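Local structure of serpin (5HGC) at residues E76-F81 with K120-L125. The protein belongs to the serpin family, probably inhibits serine proteases, and binds cortisol. Numbering follows the deposited sequence.
Sequences EIHEGF and KALYQL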
loop_
_atom_site.group_PDB
_atom_site.type_symbol
_atom_site.label_atom_id
_atom_site.label_comp_id
_atom_site.label_asym_id
_atom_site.label_seq_id
_atom_site.Cartn_x
_atom_site.Cartn_y
_atom_site.Cartn_z
ATOM N N GLU A 76 0.940 -21.929 -5.904
ATOM C CA GLU A 76 1.804 -20.874 -6.453
ATOM C C GLU A 76 1.542 -19.483 -5.866
ATOM O O GLU A 76 2.469 -18.751 -5.643
ATOM C CB GLU A 76 1.733 -20.838 -7.976
ATOM C CG GLU A 76 2.327 -22.077 -8.661
ATOM C CD GLU A 76 1.980 -22.133 -10.152
ATOM O OE1 GLU A 76 2.910 -21.972 -10.975
ATOM O OE2 GLU A 76 0.775 -22.303 -10.509
ATOM N N ILE A 77 0.279 -19.149 -5.626
ATOM C CA ILE A 77 -0.142 -17.924 -4.950
ATOM C C ILE A 77 0.544 -17.851 -3.605
ATOM O O ILE A 77 1.296 -16.891 -3.378
ATOM C CB ILE A 77 -1.654 -17.910 -4.799
ATOM C CG1 ILE A 77 -2.311 -17.906 -6.174
ATOM C CG2 ILE A 77 -2.110 -16.716 -4.008
ATOM C CD1 ILE A 77 -3.814 -18.050 -6.154
ATOM N N HIS A 78 0.386 -18.878 -2.745
ATOM C CA HIS A 78 1.010 -18.838 -1.407
ATOM C C HIS A 78 2.537 -18.815 -1.509
ATOM O O HIS A 78 3.221 -18.115 -0.733
ATOM C CB HIS A 78 0.519 -19.970 -0.506
ATOM C CG HIS A 78 -0.961 -19.971 -0.278
ATOM N ND1 HIS A 78 -1.630 -18.919 0.311
ATOM C CD2 HIS A 78 -1.906 -20.903 -0.545
ATOM C CE1 HIS A 78 -2.928 -19.179 0.361
ATOM N NE2 HIS A 78 -3.125 -20.380 -0.147
ATOM N N GLU A 79 3.082 -19.529 -2.486
ATOM C CA GLU A 79 4.541 -19.529 -2.699
ATOM C C GLU A 79 4.989 -18.139 -3.085
ATOM O O GLU A 79 6.002 -17.633 -2.551
ATOM C CB GLU A 79 4.916 -20.464 -3.821
ATOM C CG GLU A 79 5.575 -21.728 -3.344
ATOM C CD GLU A 79 5.266 -22.908 -4.251
ATOM O OE1 GLU A 79 5.132 -22.723 -5.496
ATOM O OE2 GLU A 79 5.155 -24.028 -3.701
ATOM N N GLY A 80 4.197 -17.545 -4.001
ATOM C CA GLY A 80 4.360 -16.207 -4.517
ATOM C C GLY A 80 4.411 -15.198 -3.396
ATOM O O GLY A 80 5.394 -14.404 -3.306
ATOM N N PHE A 81 3.377 -15.228 -2.531
ATOM C CA PHE A 81 3.292 -14.246 -1.479
ATOM C C PHE A 81 4.343 -14.516 -0.425
ATOM O O PHE A 81 4.868 -13.573 0.146
ATOM C CB PHE A 81 1.920 -14.219 -0.838
ATOM C CG PHE A 81 0.909 -13.486 -1.627
ATOM C CD1 PHE A 81 0.993 -12.070 -1.772
ATOM C CD2 PHE A 81 -0.169 -14.185 -2.237
ATOM C CE1 PHE A 81 0.036 -11.388 -2.546
ATOM C CE2 PHE A 81 -1.132 -13.492 -2.992
ATOM C CZ PHE A 81 -1.034 -12.098 -3.136
ATOM N N LYS A 120 2.147 -18.873 9.846
ATOM C CA LYS A 120 3.378 -18.294 10.314
ATOM C C LYS A 120 4.484 -18.511 9.258
ATOM O O LYS A 120 5.242 -17.582 8.919
ATOM C CB LYS A 120 3.808 -18.873 11.650
ATOM C CG LYS A 120 5.194 -18.382 12.086
ATOM C CD LYS A 120 5.343 -18.399 13.583
ATOM C CE LYS A 120 5.141 -16.997 14.172
ATOM N NZ LYS A 120 6.377 -16.151 14.113
ATOM N N ALA A 121 4.578 -19.724 8.742
ATOM C CA ALA A 121 5.670 -20.070 7.829
ATOM C C ALA A 121 5.529 -19.254 6.572
ATOM O O ALA A 121 6.509 -18.651 6.138
ATOM C CB ALA A 121 5.689 -21.575 7.497
ATOM N N LEU A 122 4.317 -19.192 6.013
ATOM C CA LEU A 122 4.122 -18.504 4.742
ATOM C C LEU A 122 4.053 -16.986 4.841
ATOM O O LEU A 122 4.571 -16.279 3.983
ATOM C CB LEU A 122 2.905 -19.035 4.001
ATOM C CG LEU A 122 3.014 -20.447 3.436
ATOM C CD1 LEU A 122 1.613 -20.939 3.014
ATOM C CD2 LEU A 122 3.978 -20.456 2.256
ATOM N N TYR A 123 3.421 -16.488 5.896
ATOM C CA TYR A 123 2.925 -15.129 5.904
ATOM C C TYR A 123 3.407 -14.435 7.128
ATOM O O TYR A 123 2.978 -13.327 7.401
ATOM C CB TYR A 123 1.400 -15.090 5.846
ATOM C CG TYR A 123 0.836 -15.453 4.485
ATOM C CD1 TYR A 123 0.865 -14.525 3.424
ATOM C CD2 TYR A 123 0.297 -16.711 4.234
ATOM C CE1 TYR A 123 0.396 -14.861 2.150
ATOM C CE2 TYR A 123 -0.199 -17.049 2.984
ATOM C CZ TYR A 123 -0.128 -16.134 1.930
ATOM O OH TYR A 123 -0.622 -16.448 0.680
ATOM N N GLN A 124 4.289 -15.071 7.902
ATOM C CA GLN A 124 4.728 -14.472 9.189
ATOM C C GLN A 124 3.550 -13.987 10.095
ATOM O O GLN A 124 3.686 -12.989 10.782
ATOM C CB GLN A 124 5.734 -13.319 8.987
ATOM C CG GLN A 124 6.776 -13.406 7.839
ATOM C CD GLN A 124 7.529 -12.043 7.588
ATOM O OE1 GLN A 124 6.981 -10.927 7.816
ATOM N NE2 GLN A 124 8.783 -12.137 7.107
ATOM N N LEU A 125 2.401 -14.656 10.072
ATOM C CA LEU A 125 1.267 -14.286 10.922
ATOM C C LEU A 125 1.565 -14.394 12.420
ATOM O O LEU A 125 2.109 -15.429 12.934
ATOM C CB LEU A 125 0.037 -15.143 10.615
ATOM C CG LEU A 125 -1.109 -15.003 11.648
ATOM C CD1 LEU A 125 -1.770 -13.643 11.519
ATOM C CD2 LEU A 125 -2.172 -16.102 11.531
#
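Tyr123 and His78 make the polar link between the helices: Tyr123 OH lies 2.7 Å from His78 ND1, at the imidazole edge and near its plane, in a nearly straight hydrogen bond (159°) in which either group could be the donor. The rings, 89° between planes, meet rim to rim with neither over the other's face. Tyrosine suits this place because its long ring carries a hydroxyl from one helix to the other. Histidine suits the other side because it has a second nitrogen: NE2 hydrogen-bonds to the Glu74 carboxylate, so both ring nitrogens are engaged, probably fixing the ring's rotation.

Apolar contacts flank this bond. With Phe81 CG anti to the carbonyl carbon (chi1 -79°), the ring sits beyond CB: Phe81 CB packs 3.4 Å from Tyr123 CE1, while Phe81 CD2 stays 3.7 Å from Tyr123 OH. An apolar phenylalanine suits this buried place. Branched Leu122 sets CD1 3.8 Å from His78 CB; its other methyl, CD2, makes a van der Waals approach to the helix backbone at His78 O (3.9 Å). A phenylalanine in place of Tyr123 would probably keep much of the packing but leave buried His78 ND1 without its partner.

His78 also touches the bound diamino sugar. The contact joins helix 74-89 to the C-terminal end of helix 113-123, just before strand 126-130; on helix 39-52, His78 rests on Leu51, Phe81 on Ala47, and Tyr123 on Ala47 and Met48.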